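Protein F-112 (Sulfolobus virus-like particle ssv1, PDB 2VQC) probably binds DNA, as a small viral protein built on the winged-helix fold, and is essential for virus function. Local coordinates at residues Ala17-Tyr21 with Ala52-Cys57; Thr31-Ile35 with Ala46-Gln50; Pro61-Glu65 with Phe75-Lys79. One frame throughout, in Å; residues are numbered along the deposited sequence.

Interaction 1 of 3, residues Ala17-Tyr21 with Ala52-Cys57; sequences AEIMY and ALKAIC
A helix-helix seam in the buried core brings Tyr21 of helix 13-27 against Leu53, Ile56 and Cys57 of helix 43-59. The short segments cross at -58°, their axes 9.0 Å apart, and alanine suits the place where the backbones come nearest. The methyl CB of Ala17 lies 3.5 Å from Leu53 N, and it also meets Ala52 CB and the tip of Ile56, whose CD1 is 3.6 Å away. Because Ile56 is beta-branched, it can reach two successive positions of the facing helix, Ala17-Glu18 and Tyr21: CD1 goes back to Ala17 and the start of Glu18, while CG2 sits over one face of the Tyr21 ring, 3.8 Å from the ring centroid, a CH-pi contact. These are the first and third helices of a winged-helix domain, the third being, as in relatives, probably the recognition helix. Tyr21 has CG anti to its own amide nitrogen (chi1 -169°), which carries the ring along helix 43-59 to Cys57. There the sulfur SG makes a sulfur-aromatic contact at the ring edge, in its plane, 3.8 Å from Tyr21 CE1. That cysteine is disulfide-bonded to Cys64, and the Tyr21 hydroxyl is hydrogen-bonded to Glu63. Leu53 divides its branches, CD1 meeting Tyr21 CD1 at 4.0 Å and CD2 touching CB of Met20, a selenomethionine whose bent chain runs on toward helix 32-39.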
ATOM      1  N   ALA A  17       5.382  -2.870  -3.962  1.00 22.15           N
ATOM      2  CA  ALA A  17       4.900  -2.367  -2.678  1.00 21.98           C
ATOM      3  C   ALA A  17       5.901  -1.417  -2.035  1.00 21.85           C
ATOM      4  O   ALA A  17       5.501  -0.459  -1.374  1.00 21.95           O
ATOM      5  CB  ALA A  17       4.587  -3.516  -1.740  1.00 22.05           C
ATOM      6  N   GLU A  18       7.195  -1.684  -2.227  1.00 21.61           N
ATOM      7  CA  GLU A  18       8.254  -0.782  -1.754  1.00 21.47           C
ATOM      8  C   GLU A  18       8.126   0.587  -2.415  1.00 21.04           C
ATOM      9  O   GLU A  18       8.355   1.612  -1.777  1.00 20.81           O
ATOM     10  CB  GLU A  18       9.652  -1.367  -2.018  1.00 21.31           C
ATOM     11  CG  GLU A  18      10.023  -2.534  -1.103  1.00 21.98           C
ATOM     12  CD  GLU A  18      11.391  -3.136  -1.420  1.00 22.46           C
ATOM     13  OE1 GLU A  18      11.675  -3.407  -2.609  1.00 24.72           O
ATOM     14  OE2 GLU A  18      12.182  -3.357  -0.475  1.00 24.00           O
ATOM     15  N   ILE A  19       7.752   0.600  -3.693  1.00 20.76           N
ATOM     16  CA  ILE A  19       7.521   1.863  -4.403  1.00 20.53           C
ATOM     17  C   ILE A  19       6.360   2.601  -3.738  1.00 20.25           C
ATOM     18  O   ILE A  19       6.460   3.795  -3.451  1.00 20.17           O
ATOM     19  CB  ILE A  19       7.244   1.649  -5.910  1.00 20.39           C
ATOM     20  CG1 ILE A  19       8.458   0.995  -6.584  1.00 20.19           C
ATOM     21  CG2 ILE A  19       6.922   2.975  -6.607  1.00 20.60           C
ATOM     22  CD1 ILE A  19       8.223   0.604  -8.024  1.00 20.24           C
HETATM   23  N   MSE A  20       5.278   1.878  -3.466  1.00 20.09           N
HETATM   24  CA  MSE A  20       4.108   2.476  -2.833  1.00 20.22           C
HETATM   25  C   MSE A  20       4.410   2.963  -1.416  1.00 20.12           C
HETATM   26  O   MSE A  20       3.854   3.963  -0.982  1.00 20.07           O
HETATM   27  CB  MSE A  20       2.939   1.489  -2.788  1.00 20.30           C
HETATM   28  CG  MSE A  20       2.397   1.043  -4.144  1.00 21.10           C
HETATM   29 SE   MSE A  20       1.937   2.482  -5.409  1.00 21.23          SE
HETATM   30  CE  MSE A  20       3.709   2.813  -6.007  1.00 24.23           C
ATOM     31  N   TYR A  21       5.290   2.264  -0.705  1.00 20.04           N
ATOM     32  CA  TYR A  21       5.591   2.604   0.685  1.00 19.96           C
ATOM     33  C   TYR A  21       6.228   3.989   0.799  1.00 19.99           C
ATOM     34  O   TYR A  21       5.892   4.760   1.704  1.00 20.04           O
ATOM     35  CB  TYR A  21       6.502   1.554   1.320  1.00 19.71           C
ATOM     36  CG  TYR A  21       6.647   1.703   2.819  1.00 19.63           C
ATOM     37  CD1 TYR A  21       5.581   1.410   3.666  1.00 19.54           C
ATOM     38  CD2 TYR A  21       7.844   2.126   3.390  1.00 19.17           C
ATOM     39  CE1 TYR A  21       5.692   1.536   5.036  1.00 19.08           C
ATOM     40  CE2 TYR A  21       7.970   2.253   4.769  1.00 19.31           C
ATOM     41  CZ  TYR A  21       6.884   1.953   5.586  1.00 19.26           C
ATOM     42  OH  TYR A  21       6.974   2.068   6.951  1.00 19.04           O
ATOM     43  N   ALA A  52       1.259  -7.159  -0.178  1.00 24.11           N
ATOM     44  CA  ALA A  52       2.689  -7.005   0.121  1.00 24.11           C
ATOM     45  C   ALA A  52       2.970  -5.688   0.860  1.00 24.14           C
ATOM     46  O   ALA A  52       3.843  -5.630   1.729  1.00 24.46           O
ATOM     47  CB  ALA A  52       3.519  -7.101  -1.151  1.00 23.95           C
ATOM     48  N   LEU A  53       2.226  -4.639   0.518  1.00 24.12           N
ATOM     49  CA  LEU A  53       2.336  -3.347   1.206  1.00 24.13           C
ATOM     50  C   LEU A  53       1.950  -3.476   2.678  1.00 24.11           C
ATOM     51  O   LEU A  53       2.601  -2.898   3.545  1.00 24.02           O
ATOM     52  CB  LEU A  53       1.450  -2.301   0.520  1.00 24.15           C
ATOM     53  CG  LEU A  53       1.478  -0.861   1.047  1.00 24.01           C
ATOM     54  CD1 LEU A  53       2.901  -0.301   1.174  1.00 23.75           C
ATOM     55  CD2 LEU A  53       0.645   0.018   0.131  1.00 23.85           C
ATOM     56  N   LYS A  54       0.893  -4.237   2.947  1.00 24.06           N
ATOM     57  CA  LYS A  54       0.470  -4.527   4.316  1.00 24.24           C
ATOM     58  C   LYS A  54       1.583  -5.228   5.106  1.00 24.28           C
ATOM     59  O   LYS A  54       1.808  -4.916   6.281  1.00 24.19           O
ATOM     60  CB  LYS A  54      -0.810  -5.375   4.295  1.00 24.26           C
ATOM     61  CG  LYS A  54      -1.438  -5.653   5.655  1.00 24.32           C
ATOM     62  CD  LYS A  54      -2.682  -6.519   5.503  1.00 24.69           C
ATOM     63  CE  LYS A  54      -3.151  -7.092   6.836  1.00 25.18           C
ATOM     64  NZ  LYS A  54      -3.693  -6.046   7.750  1.00 26.11           N
ATOM     65  N   ALA A  55       2.282  -6.162   4.460  1.00 24.41           N
ATOM     66  CA  ALA A  55       3.398  -6.866   5.097  1.00 24.65           C
ATOM     67  C   ALA A  55       4.546  -5.907   5.439  1.00 24.81           C
ATOM     68  O   ALA A  55       5.117  -5.995   6.524  1.00 24.75           O
ATOM     69  CB  ALA A  55       3.893  -8.013   4.221  1.00 24.59           C
ATOM     70  N   ILE A  56       4.859  -4.982   4.528  1.00 24.99           N
ATOM     71  CA  ILE A  56       5.899  -3.968   4.774  1.00 25.06           C
ATOM     72  C   ILE A  56       5.519  -3.042   5.936  1.00 25.16           C
ATOM     73  O   ILE A  56       6.356  -2.737   6.786  1.00 24.97           O
ATOM     74  CB  ILE A  56       6.193  -3.111   3.514  1.00 24.88           C
ATOM     75  CG1 ILE A  56       6.824  -3.973   2.417  1.00 24.74           C
ATOM     76  CG2 ILE A  56       7.130  -1.943   3.857  1.00 25.01           C
ATOM     77  CD1 ILE A  56       6.885  -3.298   1.054  1.00 24.93           C
ATOM     78  N   CYS A  57       4.263  -2.599   5.967  1.00 25.39           N
ATOM     79  CA  CYS A  57       3.776  -1.739   7.053  1.00 25.67           C
ATOM     80  C   CYS A  57       3.860  -2.408   8.426  1.00 25.61           C
ATOM     81  O   CYS A  57       4.207  -1.764   9.418  1.00 25.30           O
ATOM     82  CB  CYS A  57       2.341  -1.291   6.785  1.00 25.69           C
ATOM     83  SG  CYS A  57       2.263   0.101   5.651  1.00 27.55           S
TER

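Interaction 2 of 3, residues Thr31-Ile35 with Ala46-Gln50; sequences TLEDI and AYNIQ
Between segments 31-35 and 46-50 the backbones come nearest at Ile35 and Ala46, CA atoms 6.1 Å apart, each in the first turn or so of its helix. Leucine suits position 32 because its two branches can part. With CG anti to the amide nitrogen (chi1 -168°), Leu32 sends CD1 to Ala46, 3.7 Å from its CB, and CD2 over one face of the Tyr47 ring. That CH-pi contact measures 3.8 Å to the Tyr47 centroid from Leu32 CD2. Gln50 crosses Leu32 at about a right angle, its OE1 3.5 Å from Leu32 CD1. Deeper in, Ile35 and Ile49 point in contrary directions and touch through their CG2 methyls, 4.1 Å apart, while Ile35 CD1 rests on the backbone of Gln50. Ala46 offers a small methyl that lets both Leu32 and Ile35 in. Thr31 is the N-cap; Asp34 OD2 takes Thr31 N-H with its anti lone pair at 2.9 Å, and Thr31 OG1 donates to Glu33 OE1 at 2.8 Å. The two helices correspond to the helix-turn-helix pair expected of a winged-helix domain, with Ile35 also resting on Met20 of helix 13-27 and Gln50 on Phe75. No hydrogen bond crosses directly: apolar packing does the joining, and beside it a water accepts from Leu32 N, the first N-H of the helix, at 2.8 Å and donates to Gln50 OE1, a polar bridge along the apolar seam.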
ATOM      1  N   THR A  31      -4.816   4.166  -0.513  1.00 18.19           N
ATOM      2  CA  THR A  31      -5.837   3.136  -0.702  1.00 18.11           C
ATOM      3  C   THR A  31      -5.551   2.372  -2.000  1.00 17.88           C
ATOM      4  O   THR A  31      -4.650   2.734  -2.759  1.00 17.36           O
ATOM      5  CB  THR A  31      -7.251   3.738  -0.773  1.00 18.02           C
ATOM      6  OG1 THR A  31      -7.378   4.559  -1.945  1.00 17.94           O
ATOM      7  CG2 THR A  31      -7.542   4.569   0.473  1.00 18.27           C
ATOM      8  N   LEU A  32      -6.322   1.320  -2.257  1.00 17.92           N
ATOM      9  CA  LEU A  32      -6.119   0.510  -3.456  1.00 18.03           C
ATOM     10  C   LEU A  32      -6.167   1.369  -4.724  1.00 18.04           C
ATOM     11  O   LEU A  32      -5.393   1.137  -5.654  1.00 18.15           O
ATOM     12  CB  LEU A  32      -7.141  -0.636  -3.537  1.00 17.96           C
ATOM     13  CG  LEU A  32      -6.826  -1.700  -4.600  1.00 17.98           C
ATOM     14  CD1 LEU A  32      -5.693  -2.612  -4.148  1.00 18.02           C
ATOM     15  CD2 LEU A  32      -8.058  -2.513  -4.936  1.00 18.30           C
ATOM     16  N   GLU A  33      -7.049   2.369  -4.748  1.00 17.92           N
ATOM     17  CA  GLU A  33      -7.164   3.279  -5.900  1.00 18.00           C
ATOM     18  C   GLU A  33      -5.861   3.989  -6.246  1.00 17.86           C
ATOM     19  O   GLU A  33      -5.596   4.255  -7.423  1.00 17.75           O
ATOM     20  CB  GLU A  33      -8.256   4.336  -5.677  1.00 18.05           C
ATOM     21  CG  GLU A  33      -9.683   3.779  -5.638  1.00 18.20           C
ATOM     22  CD  GLU A  33     -10.131   3.358  -4.247  1.00 17.79           C
ATOM     23  OE1 GLU A  33      -9.273   3.074  -3.386  1.00 18.72           O
ATOM     24  OE2 GLU A  33     -11.349   3.306  -4.019  1.00 17.76           O
ATOM     25  N   ASP A  34      -5.063   4.311  -5.226  1.00 17.93           N
ATOM     26  CA  ASP A  34      -3.748   4.940  -5.434  1.00 18.01           C
ATOM     27  C   ASP A  34      -2.749   3.994  -6.116  1.00 17.93           C
ATOM     28  O   ASP A  34      -1.914   4.428  -6.910  1.00 18.05           O
ATOM     29  CB  ASP A  34      -3.166   5.428  -4.103  1.00 18.03           C
ATOM     30  CG  ASP A  34      -3.979   6.555  -3.489  1.00 18.59           C
ATOM     31  OD1 ASP A  34      -4.190   7.573  -4.177  1.00 19.35           O
ATOM     32  OD2 ASP A  34      -4.400   6.430  -2.317  1.00 18.99           O
ATOM     33  N   ILE A  35      -2.838   2.706  -5.798  1.00 17.81           N
ATOM     34  CA  ILE A  35      -1.996   1.692  -6.430  1.00 17.82           C
ATOM     35  C   ILE A  35      -2.412   1.511  -7.892  1.00 17.76           C
ATOM     36  O   ILE A  35      -1.565   1.408  -8.782  1.00 17.65           O
ATOM     37  CB  ILE A  35      -2.094   0.342  -5.678  1.00 17.74           C
ATOM     38  CG1 ILE A  35      -1.607   0.502  -4.225  1.00 17.71           C
ATOM     39  CG2 ILE A  35      -1.302  -0.740  -6.411  1.00 17.77           C
ATOM     40  CD1 ILE A  35      -1.792  -0.740  -3.356  1.00 17.81           C
ATOM     41  N   ALA A  46      -3.387  -5.197  -8.329  1.00 22.25           N
ATOM     42  CA  ALA A  46      -3.288  -4.176  -7.293  1.00 22.49           C
ATOM     43  C   ALA A  46      -3.485  -4.771  -5.898  1.00 22.72           C
ATOM     44  O   ALA A  46      -2.821  -4.343  -4.950  1.00 23.18           O
ATOM     45  CB  ALA A  46      -4.303  -3.075  -7.547  1.00 22.44           C
ATOM     46  N   TYR A  47      -4.391  -5.743  -5.774  1.00 22.81           N
ATOM     47  CA  TYR A  47      -4.608  -6.445  -4.498  1.00 22.87           C
ATOM     48  C   TYR A  47      -3.381  -7.245  -4.053  1.00 22.87           C
ATOM     49  O   TYR A  47      -3.108  -7.335  -2.858  1.00 22.79           O
ATOM     50  CB  TYR A  47      -5.835  -7.377  -4.557  1.00 22.99           C
ATOM     51  CG  TYR A  47      -7.148  -6.713  -4.179  1.00 23.15           C
ATOM     52  CD1 TYR A  47      -7.341  -6.172  -2.909  1.00 23.35           C
ATOM     53  CD2 TYR A  47      -8.206  -6.645  -5.087  1.00 23.43           C
ATOM     54  CE1 TYR A  47      -8.548  -5.566  -2.561  1.00 23.06           C
ATOM     55  CE2 TYR A  47      -9.411  -6.043  -4.748  1.00 22.88           C
ATOM     56  CZ  TYR A  47      -9.577  -5.505  -3.487  1.00 23.05           C
ATOM     57  OH  TYR A  47     -10.781  -4.909  -3.160  1.00 23.21           O
ATOM     58  N   ASN A  48      -2.652  -7.830  -5.003  1.00 23.01           N
ATOM     59  CA  ASN A  48      -1.408  -8.542  -4.679  1.00 23.02           C
ATOM     60  C   ASN A  48      -0.377  -7.583  -4.103  1.00 22.89           C
ATOM     61  O   ASN A  48       0.327  -7.915  -3.152  1.00 22.73           O
ATOM     62  CB  ASN A  48      -0.818  -9.245  -5.909  1.00 22.90           C
ATOM     63  CG  ASN A  48      -1.673 -10.397  -6.401  1.00 23.36           C
ATOM     64  OD1 ASN A  48      -2.321 -11.091  -5.619  1.00 23.24           O
ATOM     65  ND2 ASN A  48      -1.664 -10.616  -7.713  1.00 24.16           N
ATOM     66  N   ILE A  49      -0.300  -6.391  -4.687  1.00 23.10           N
ATOM     67  CA  ILE A  49       0.619  -5.353  -4.216  1.00 23.14           C
ATOM     68  C   ILE A  49       0.177  -4.843  -2.846  1.00 23.23           C
ATOM     69  O   ILE A  49       1.003  -4.687  -1.945  1.00 23.50           O
ATOM     70  CB  ILE A  49       0.729  -4.179  -5.224  1.00 23.09           C
ATOM     71  CG1 ILE A  49       1.370  -4.660  -6.532  1.00 23.15           C
ATOM     72  CG2 ILE A  49       1.543  -3.026  -4.630  1.00 23.15           C
ATOM     73  CD1 ILE A  49       1.271  -3.666  -7.690  1.00 22.92           C
ATOM     74  N   GLN A  50      -1.122  -4.599  -2.692  1.00 23.40           N
ATOM     75  CA  GLN A  50      -1.677  -4.171  -1.410  1.00 23.64           C
ATOM     76  C   GLN A  50      -1.361  -5.167  -0.295  1.00 23.87           C
ATOM     77  O   GLN A  50      -1.059  -4.777   0.831  1.00 24.01           O
ATOM     78  CB  GLN A  50      -3.192  -3.991  -1.509  1.00 23.55           C
ATOM     79  CG  GLN A  50      -3.846  -3.653  -0.185  1.00 23.72           C
ATOM     80  CD  GLN A  50      -5.267  -3.177  -0.339  1.00 24.11           C
ATOM     81  OE1 GLN A  50      -5.509  -2.037  -0.737  1.00 26.09           O
ATOM     82  NE2 GLN A  50      -6.222  -4.043  -0.014  1.00 23.92           N
TER
HETATM   83  O   HOH W   1      -7.621  -0.093  -0.153  1.00 33.00           O

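Interaction 3 of 3, residues Pro61-Glu65 with Phe75-Lys79; sequences PDECE and FKWIK
Glu65 and Lys76 form an antiparallel hydrogen-bonded pair, each backbone giving and taking one bond. Lys76 N donates to Glu65 O at 2.8 Å, and Glu65 N returns a bond to Lys76 O at 2.9 Å. Cys64 and Trp77 follow as a non-hydrogen-bonded pair. Past them, Ile78 N reaches Glu63 O at 2.8 Å, nearly straight at the hydrogen (175°) but tilted out of the carbonyl plane. That same oxygen sits over one face of the Trp77 ring. The carboxylate of Glu63 is held at both oxygens: OE2 pairs with Lys79 NZ in a 2.9 Å salt bridge, approached from above the carboxylate plane, while OE1 has Tyr21 OH of helix 13-27. Glutamate is long enough for this, its extended chain lying alongside both Lys79 and Trp77, with CB 4.3 Å from the centroid of the tryptophan six-membered ring. On the face shared by Glu65 and Lys76, Glu65 OE1 is satisfied by Gln67, and the branched Ile78 lays CG2 3.6 Å from that oxygen. Cys64 turns toward the helices, where its sulfur is joined to Cys57 and also lies near the edge of the Phe75 ring. Strands 64-68 and 73-77, paired in this way, make the beta hairpin that follows the third helix and forms the wing of a winged-helix fold.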
ATOM      1  N   PRO A  61       5.666  -0.731  12.427  1.00 27.03           N
ATOM      2  CA  PRO A  61       4.424  -0.246  13.041  1.00 27.11           C
ATOM      3  C   PRO A  61       4.544   1.157  13.651  1.00 27.09           C
ATOM      4  O   PRO A  61       3.522   1.801  13.913  1.00 26.91           O
ATOM      5  CB  PRO A  61       4.142  -1.291  14.126  1.00 27.10           C
ATOM      6  CG  PRO A  61       5.474  -1.857  14.461  1.00 26.92           C
ATOM      7  CD  PRO A  61       6.270  -1.833  13.198  1.00 26.94           C
ATOM      8  N   ASP A  62       5.777   1.611  13.875  1.00 27.09           N
ATOM      9  CA  ASP A  62       6.036   2.984  14.329  1.00 27.30           C
ATOM     10  C   ASP A  62       5.948   4.033  13.208  1.00 27.14           C
ATOM     11  O   ASP A  62       5.899   5.230  13.493  1.00 27.09           O
ATOM     12  CB  ASP A  62       7.407   3.075  15.015  1.00 27.39           C
ATOM     13  CG  ASP A  62       8.554   2.697  14.092  1.00 27.99           C
ATOM     14  OD1 ASP A  62       8.468   1.634  13.435  1.00 29.16           O
ATOM     15  OD2 ASP A  62       9.542   3.459  14.029  1.00 28.99           O
ATOM     16  N   GLU A  63       5.944   3.584  11.950  1.00 27.31           N
ATOM     17  CA  GLU A  63       5.867   4.476  10.779  1.00 27.36           C
ATOM     18  C   GLU A  63       4.526   4.390  10.060  1.00 27.61           C
ATOM     19  O   GLU A  63       3.988   5.400   9.611  1.00 27.47           O
ATOM     20  CB  GLU A  63       6.951   4.119   9.758  1.00 27.33           C
ATOM     21  CG  GLU A  63       8.377   4.207  10.265  1.00 27.33           C
ATOM     22  CD  GLU A  63       9.403   3.864   9.193  1.00 27.18           C
ATOM     23  OE1 GLU A  63       9.025   3.285   8.152  1.00 26.26           O
ATOM     24  OE2 GLU A  63      10.596   4.174   9.392  1.00 28.11           O
ATOM     25  N   CYS A  64       4.021   3.169   9.914  1.00 28.14           N
ATOM     26  CA  CYS A  64       2.841   2.904   9.107  1.00 28.34           C
ATOM     27  C   CYS A  64       1.725   2.298   9.950  1.00 28.55           C
ATOM     28  O   CYS A  64       1.969   1.554  10.905  1.00 28.57           O
ATOM     29  CB  CYS A  64       3.179   1.952   7.952  1.00 28.19           C
ATOM     30  SG  CYS A  64       1.754   1.667   6.854  1.00 29.14           S
ATOM     31  N   GLU A  65       0.494   2.619   9.572  1.00 28.83           N
ATOM     32  CA  GLU A  65      -0.687   2.101  10.238  1.00 29.13           C
ATOM     33  C   GLU A  65      -1.680   1.637   9.183  1.00 29.18           C
ATOM     34  O   GLU A  65      -2.078   2.412   8.308  1.00 29.04           O
ATOM     35  CB  GLU A  65      -1.315   3.193  11.095  1.00 29.20           C
ATOM     36  CG  GLU A  65      -2.358   2.688  12.073  1.00 29.64           C
ATOM     37  CD  GLU A  65      -3.074   3.812  12.792  1.00 29.69           C
ATOM     38  OE1 GLU A  65      -3.072   4.951  12.278  1.00 30.63           O
ATOM     39  OE2 GLU A  65      -3.648   3.555  13.871  1.00 31.00           O
ATOM     40  N   PHE A  75      -3.920   2.781   4.275  1.00 35.34           N
ATOM     41  CA  PHE A  75      -2.609   2.888   4.894  1.00 35.36           C
ATOM     42  C   PHE A  75      -2.384   4.338   5.288  1.00 35.91           C
ATOM     43  O   PHE A  75      -2.645   5.246   4.502  1.00 35.77           O
ATOM     44  CB  PHE A  75      -1.527   2.415   3.923  1.00 35.41           C
ATOM     45  CG  PHE A  75      -1.726   1.005   3.458  1.00 35.33           C
ATOM     46  CD1 PHE A  75      -1.182  -0.053   4.165  1.00 35.19           C
ATOM     47  CD2 PHE A  75      -2.495   0.731   2.331  1.00 35.58           C
ATOM     48  CE1 PHE A  75      -1.380  -1.367   3.746  1.00 35.34           C
ATOM     49  CE2 PHE A  75      -2.699  -0.578   1.907  1.00 35.54           C
ATOM     50  CZ  PHE A  75      -2.139  -1.629   2.618  1.00 35.35           C
ATOM     51  N   LYS A  76      -1.915   4.551   6.512  1.00 36.68           N
ATOM     52  CA  LYS A  76      -1.654   5.892   7.016  1.00 37.22           C
ATOM     53  C   LYS A  76      -0.225   6.010   7.529  1.00 37.71           C
ATOM     54  O   LYS A  76       0.248   5.155   8.279  1.00 37.91           O
ATOM     55  CB  LYS A  76      -2.641   6.246   8.129  1.00 37.23           C
ATOM     56  CG  LYS A  76      -2.471   7.661   8.669  1.00 37.22           C
ATOM     57  CD  LYS A  76      -3.675   8.107   9.476  1.00 37.38           C
ATOM     58  CE  LYS A  76      -3.577   9.577   9.846  1.00 37.57           C
ATOM     59  NZ  LYS A  76      -4.853  10.093  10.428  1.00 37.65           N
ATOM     60  N   TRP A  77       0.451   7.074   7.112  1.00 38.33           N
ATOM     61  CA  TRP A  77       1.777   7.403   7.611  1.00 38.98           C
ATOM     62  C   TRP A  77       1.638   8.093   8.976  1.00 39.20           C
ATOM     63  O   TRP A  77       0.977   9.123   9.084  1.00 39.09           O
ATOM     64  CB  TRP A  77       2.498   8.319   6.619  1.00 38.79           C
ATOM     65  CG  TRP A  77       3.951   8.460   6.902  1.00 38.83           C
ATOM     66  CD1 TRP A  77       4.573   9.523   7.484  1.00 38.56           C
ATOM     67  CD2 TRP A  77       4.969   7.491   6.635  1.00 38.83           C
ATOM     68  NE1 TRP A  77       5.920   9.280   7.588  1.00 38.70           N
ATOM     69  CE2 TRP A  77       6.190   8.039   7.073  1.00 39.02           C
ATOM     70  CE3 TRP A  77       4.968   6.211   6.066  1.00 38.88           C
ATOM     71  CZ2 TRP A  77       7.404   7.353   6.958  1.00 38.98           C
ATOM     72  CZ3 TRP A  77       6.173   5.530   5.948  1.00 38.71           C
ATOM     73  CH2 TRP A  77       7.372   6.103   6.393  1.00 38.87           C
ATOM     74  N   ILE A  78       2.254   7.519  10.010  1.00 39.73           N
ATOM     75  CA  ILE A  78       2.095   8.017  11.379  1.00 40.23           C
ATOM     76  C   ILE A  78       3.417   8.351  12.071  1.00 40.80           C
ATOM     77  O   ILE A  78       3.432   8.609  13.273  1.00 40.96           O
ATOM     78  CB  ILE A  78       1.304   7.007  12.252  1.00 40.21           C
ATOM     79  CG1 ILE A  78       1.993   5.638  12.265  1.00 39.99           C
ATOM     80  CG2 ILE A  78      -0.128   6.879  11.743  1.00 39.84           C
ATOM     81  CD1 ILE A  78       1.566   4.759  13.413  1.00 40.02           C
ATOM     82  N   LYS A  79       4.516   8.370  11.317  1.00 41.56           N
ATOM     83  CA  LYS A  79       5.851   8.607  11.889  1.00 41.84           C
ATOM     84  C   LYS A  79       5.990  10.015  12.478  1.00 42.24           C
ATOM     85  O   LYS A  79       5.393  10.974  11.976  1.00 42.78           O
ATOM     86  CB  LYS A  79       6.923   8.392  10.820  1.00 42.12           C
ATOM     87  CG  LYS A  79       8.346   8.356  11.348  1.00 42.21           C
ATOM     88  CD  LYS A  79       9.328   8.012  10.227  1.00 42.59           C
ATOM     89  CE  LYS A  79      10.687   7.591  10.769  1.00 43.30           C
ATOM     90  NZ  LYS A  79      11.488   6.903   9.720  1.00 43.83           N
TER

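In the fold
Along the chain, interaction 2 is nested inside the loop closed by interaction 1, and interaction 3 follows both. Interactions 1 and 2 share helix 43-59, and their centres are about 10 Å apart; Met20 bridges them by touching Ile35 and Ile49. Interaction 3 lies with its centre about 11 Å from that of interaction 1, tied to it by the Cys57-Cys64 disulfide and by Tyr21 packing on Trp77. Interactions 2 and 3 are farther apart, about 17 Å between centres, on opposite sides of the chain's centre, though Phe75 reaches Gln50. Interactions 1 and 2 pack helices 13-27 and 32-39 on helix 43-59, while that disulfide and Phe75 join the hairpin to it, consistent with a compact DNA-binding domain.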